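Local coordinates for chemosensory protein (Mamestra brassicae, PDB 1N8V) that binds long-chain lipid-like ligands such as bromo-dodecanol in an all-helical interior and probably carries hydrophobic chemical signals in the moth, at residues R68-E71 with H72-N76; I11-D14 with E15-A18. All coordinates share one frame; numbering follows the deposited sequence.

Contact 2 comes first along the chain: residues 11-18 turn from an extended approach into the short helix 13-17, and the contact is complete before contact 1 begins. Contact 1 lies in the C-terminal half of helix 60-76. Each is a local contact within one continuous run of residues, so neither encloses a loop; they are in series, neither nested nor crossing. Their centres are 12 Å apart, and they meet directly: R68 NE and D14 OD1 form a salt bridge of 2.8 Å, while L17 CD1 lies 3.6 Å from R68 CZ. The N-terminal helix is thereby tied to helix 60-76, and both contribute residues that touch bound bromo-dodecanol.

Contact 1: residues R68-E71 with H72-N76; sequences RVIE and HLIKN
E71 and K75 lie side by side one helical turn apart, pointing the same way: E71 OE2 is 3.2 Å from K75 CE but 4.2 Å from K75 NZ, so opposite charges are near without forming a salt bridge. The E71 chain runs extended beyond CG, which itself stands opposite the backbone N (chi1 -175°), and this brings OE2 against K75 CE, with E71 CG also beside that methylene; K75 NZ instead hydrogen-bonds to A102 O of helix 95-102. Replacing E71 with alanine would probably leave K75 CE without the side chain packed beside it and the ammonium without this nearby countercharge. The backbone bonds are those of a regular alpha-helix, from H72 N to R68 O through K75 N to E71 O, with I74 N to I70 O at 2.9 Å and 170°. Apolar pairs follow the same i to i+4 spacing: I70 CG2 meets I74 CD1 at 3.6 Å as the side chains cross obliquely, whereas V69 CG1 and L73 CD1, 4.0 Å apart, run alongside. I70 and I74 pack on W81 and Y98, and L73 on I80 and L84. Helix 60-76 is therefore amphipathic here: its apolar side joins neighbouring helices, with V69 and I70 reaching bound bromo-dodecanol, while E71 and K75 form a polar flank.

Contact 2: residues I11-D14 with E15-A18; sequences INLD and EILA. With BDD (bromo-dodecanol), chain C.
N12 OD1 accepts a hydrogen bond from E15 N at 3.0 Å and lies 2.8 Å from D14 N. The E15 donor sits above the amide's carbonyl plane, 41° out of it. With CG opposite its own backbone N (chi1 -169°), N12 swings the amide over the start of the helix. E15 returns across it at about a right angle, OE1 reaching 3.3 Å from N12 CB, and the carboxylate and amide planes stand 82° apart. N12 is thus the N-cap of helix 13-17, the first helix of this all-helical protein of the insect pheromone-binding A10/OS-D family; L17 N to L13 O, at 3.0 Å, continues the helical bonding. On the apolar side, I11 and I16 also cross nearly perpendicularly, and their CD1 methyls meet at 3.4 Å, tighter than usual van der Waals contact; both side chains pack on Y26 of helix 20-30. I11 CG2 sits between the backbone N and the carbonyl carbon and touches C1 of bromo-dodecanol at 3.4 Å. Further along the alkyl chain, L13 CD2 lies 3.8 Å from ligand C6 and equally near C8, while L13 also touches a second bromo-dodecanol, placing this residue in two ligand pockets.

Contact 1: residues R68-E71 with H72-N76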
# COMPACT_ATOMS: atom_id res chain seq x y z
N ARG A 68 5.02 4.45 5.47
CA ARG A 68 6.18 3.60 5.57
C ARG A 68 6.36 2.71 4.33
O ARG A 68 7.44 2.61 3.74
CB ARG A 68 6.05 2.76 6.84
CG ARG A 68 7.09 1.69 7.00
CD ARG A 68 8.42 2.17 7.49
NE ARG A 68 9.25 1.01 7.73
CZ ARG A 68 10.15 0.54 6.87
NH1 ARG A 68 10.43 1.15 5.72
NH2 ARG A 68 10.81 -0.55 7.18
N VAL A 69 5.28 2.06 3.91
CA VAL A 69 5.32 1.18 2.74
C VAL A 69 5.60 1.97 1.47
O VAL A 69 6.46 1.60 0.67
CB VAL A 69 4.00 0.38 2.60
CG1 VAL A 69 3.97 -0.32 1.24
CG2 VAL A 69 3.85 -0.63 3.73
N ILE A 70 4.90 3.08 1.31
CA ILE A 70 5.06 3.88 0.09
C ILE A 70 6.48 4.44 -0.04
O ILE A 70 7.08 4.36 -1.12
CB ILE A 70 3.98 4.99 0.04
CG1 ILE A 70 2.62 4.37 -0.24
CG2 ILE A 70 4.32 6.04 -1.01
CD1 ILE A 70 1.46 5.31 -0.03
N GLU A 71 7.05 4.95 1.05
CA GLU A 71 8.41 5.48 1.00
C GLU A 71 9.39 4.36 0.62
O GLU A 71 10.32 4.57 -0.19
CB GLU A 71 8.82 6.10 2.35
CG GLU A 71 10.20 6.75 2.26
CD GLU A 71 10.80 7.15 3.59
OE1 GLU A 71 10.35 6.64 4.62
OE2 GLU A 71 11.77 7.94 3.56
N HIS A 72 9.23 3.17 1.20
CA HIS A 72 10.09 2.05 0.87
C HIS A 72 10.01 1.70 -0.61
O HIS A 72 11.03 1.45 -1.26
CB HIS A 72 9.72 0.80 1.69
CG HIS A 72 10.56 -0.39 1.35
ND1 HIS A 72 10.20 -1.37 0.45
CD2 HIS A 72 11.80 -0.72 1.78
CE1 HIS A 72 11.18 -2.25 0.34
NE2 HIS A 72 12.16 -1.89 1.15
N LEU A 73 8.80 1.64 -1.16
CA LEU A 73 8.65 1.31 -2.58
C LEU A 73 9.26 2.36 -3.49
O LEU A 73 9.96 2.02 -4.44
CB LEU A 73 7.18 1.12 -2.94
CG LEU A 73 6.44 -0.01 -2.20
CD1 LEU A 73 4.95 0.04 -2.58
CD2 LEU A 73 7.07 -1.38 -2.49
N ILE A 74 9.01 3.64 -3.21
CA ILE A 74 9.55 4.71 -4.02
C ILE A 74 11.07 4.71 -4.03
O ILE A 74 11.68 4.96 -5.08
CB ILE A 74 9.01 6.07 -3.52
CG1 ILE A 74 7.51 6.20 -3.80
CG2 ILE A 74 9.80 7.22 -4.16
CD1 ILE A 74 6.87 7.41 -3.17
N LYS A 75 11.68 4.40 -2.89
CA LYS A 75 13.14 4.38 -2.81
C LYS A 75 13.78 3.08 -3.33
O LYS A 75 14.79 3.12 -4.03
CB LYS A 75 13.59 4.58 -1.38
CG LYS A 75 13.28 5.93 -0.82
CD LYS A 75 13.90 6.06 0.55
CE LYS A 75 13.74 7.42 1.12
NZ LYS A 75 14.20 8.45 0.15
N ASN A 76 13.20 1.93 -2.99
CA ASN A 76 13.82 0.63 -3.23
C ASN A 76 13.15 -0.33 -4.22
O ASN A 76 13.73 -1.34 -4.60
CB ASN A 76 13.97 -0.08 -1.89
CG ASN A 76 14.70 0.78 -0.86
OD1 ASN A 76 15.85 1.16 -1.09
ND2 ASN A 76 14.05 1.09 0.27

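Contact 2: residues I11-D14 with E15-A18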
# COMPACT_ATOMS: atom_id res chain seq x y z
N ILE A 11 0.09 -6.12 12.55
CA ILE A 11 1.01 -6.81 11.64
C ILE A 11 2.30 -5.98 11.54
O ILE A 11 2.24 -4.76 11.39
CB ILE A 11 0.36 -6.98 10.27
CG1 ILE A 11 1.26 -7.81 9.36
CG2 ILE A 11 0.07 -5.64 9.66
CD1 ILE A 11 0.66 -8.06 8.01
N ASN A 12 3.46 -6.62 11.62
CA ASN A 12 4.74 -5.92 11.54
C ASN A 12 5.11 -5.66 10.09
O ASN A 12 5.48 -6.57 9.34
CB ASN A 12 5.86 -6.68 12.28
CG ASN A 12 7.13 -5.84 12.44
OD1 ASN A 12 7.62 -5.29 11.47
ND2 ASN A 12 7.64 -5.72 13.68
N LEU A 13 4.98 -4.39 9.69
CA LEU A 13 5.28 -3.99 8.33
C LEU A 13 6.78 -4.04 8.04
O LEU A 13 7.18 -4.29 6.91
CB LEU A 13 4.75 -2.58 8.03
CG LEU A 13 3.23 -2.47 8.07
CD1 LEU A 13 2.83 -1.03 7.86
CD2 LEU A 13 2.58 -3.32 7.01
N ASP A 14 7.61 -3.82 9.05
CA ASP A 14 9.06 -3.84 8.84
C ASP A 14 9.54 -5.22 8.38
O ASP A 14 10.43 -5.33 7.53
CB ASP A 14 9.81 -3.40 10.12
CG ASP A 14 9.59 -1.94 10.47
OD1 ASP A 14 9.45 -1.08 9.58
OD2 ASP A 14 9.56 -1.52 11.67
N GLU A 15 8.96 -6.28 8.95
CA GLU A 15 9.33 -7.64 8.60
C GLU A 15 8.92 -7.95 7.14
O GLU A 15 9.66 -8.60 6.39
CB GLU A 15 8.70 -8.65 9.57
CG GLU A 15 9.35 -8.71 10.94
CD GLU A 15 8.70 -9.73 11.86
OE1 GLU A 15 7.63 -9.43 12.43
OE2 GLU A 15 9.24 -10.83 12.02
N ILE A 16 7.76 -7.47 6.71
CA ILE A 16 7.30 -7.67 5.36
C ILE A 16 8.22 -6.95 4.37
O ILE A 16 8.61 -7.51 3.34
CB ILE A 16 5.84 -7.16 5.20
CG1 ILE A 16 4.88 -8.09 5.96
CG2 ILE A 16 5.48 -7.05 3.75
CD1 ILE A 16 3.48 -7.51 6.15
N LEU A 17 8.54 -5.70 4.67
CA LEU A 17 9.37 -4.92 3.77
C LEU A 17 10.79 -5.44 3.64
O LEU A 17 11.42 -5.24 2.61
CB LEU A 17 9.33 -3.42 4.14
CG LEU A 17 7.95 -2.77 4.05
CD1 LEU A 17 7.97 -1.35 4.67
CD2 LEU A 17 7.44 -2.71 2.63
N ALA A 18 11.27 -6.16 4.67
CA ALA A 18 12.62 -6.72 4.65
C ALA A 18 12.73 -8.11 3.99
O ALA A 18 13.84 -8.66 3.86
CB ALA A 18 13.16 -6.76 6.07
O1 BDD C . -2.00 -1.70 9.12
C1 BDD C . -1.68 -2.93 8.48
C2 BDD C . -2.93 -3.48 7.79
C3 BDD C . -2.60 -3.96 6.38
C4 BDD C . -2.05 -5.37 6.36
C5 BDD C . -1.41 -5.68 5.02
C6 BDD C . 0.05 -5.22 4.96
C7 BDD C . 0.62 -5.23 3.54
C8 BDD C . 1.83 -4.31 3.40
C9 BDD C . 2.52 -4.51 2.06
C10 BDD C . 1.84 -3.74 0.93
C11 BDD C . 2.59 -3.85 -0.38
C12 BDD C . 1.94 -3.00 -1.48
BR BDD C . 0.65 -3.75 -2.12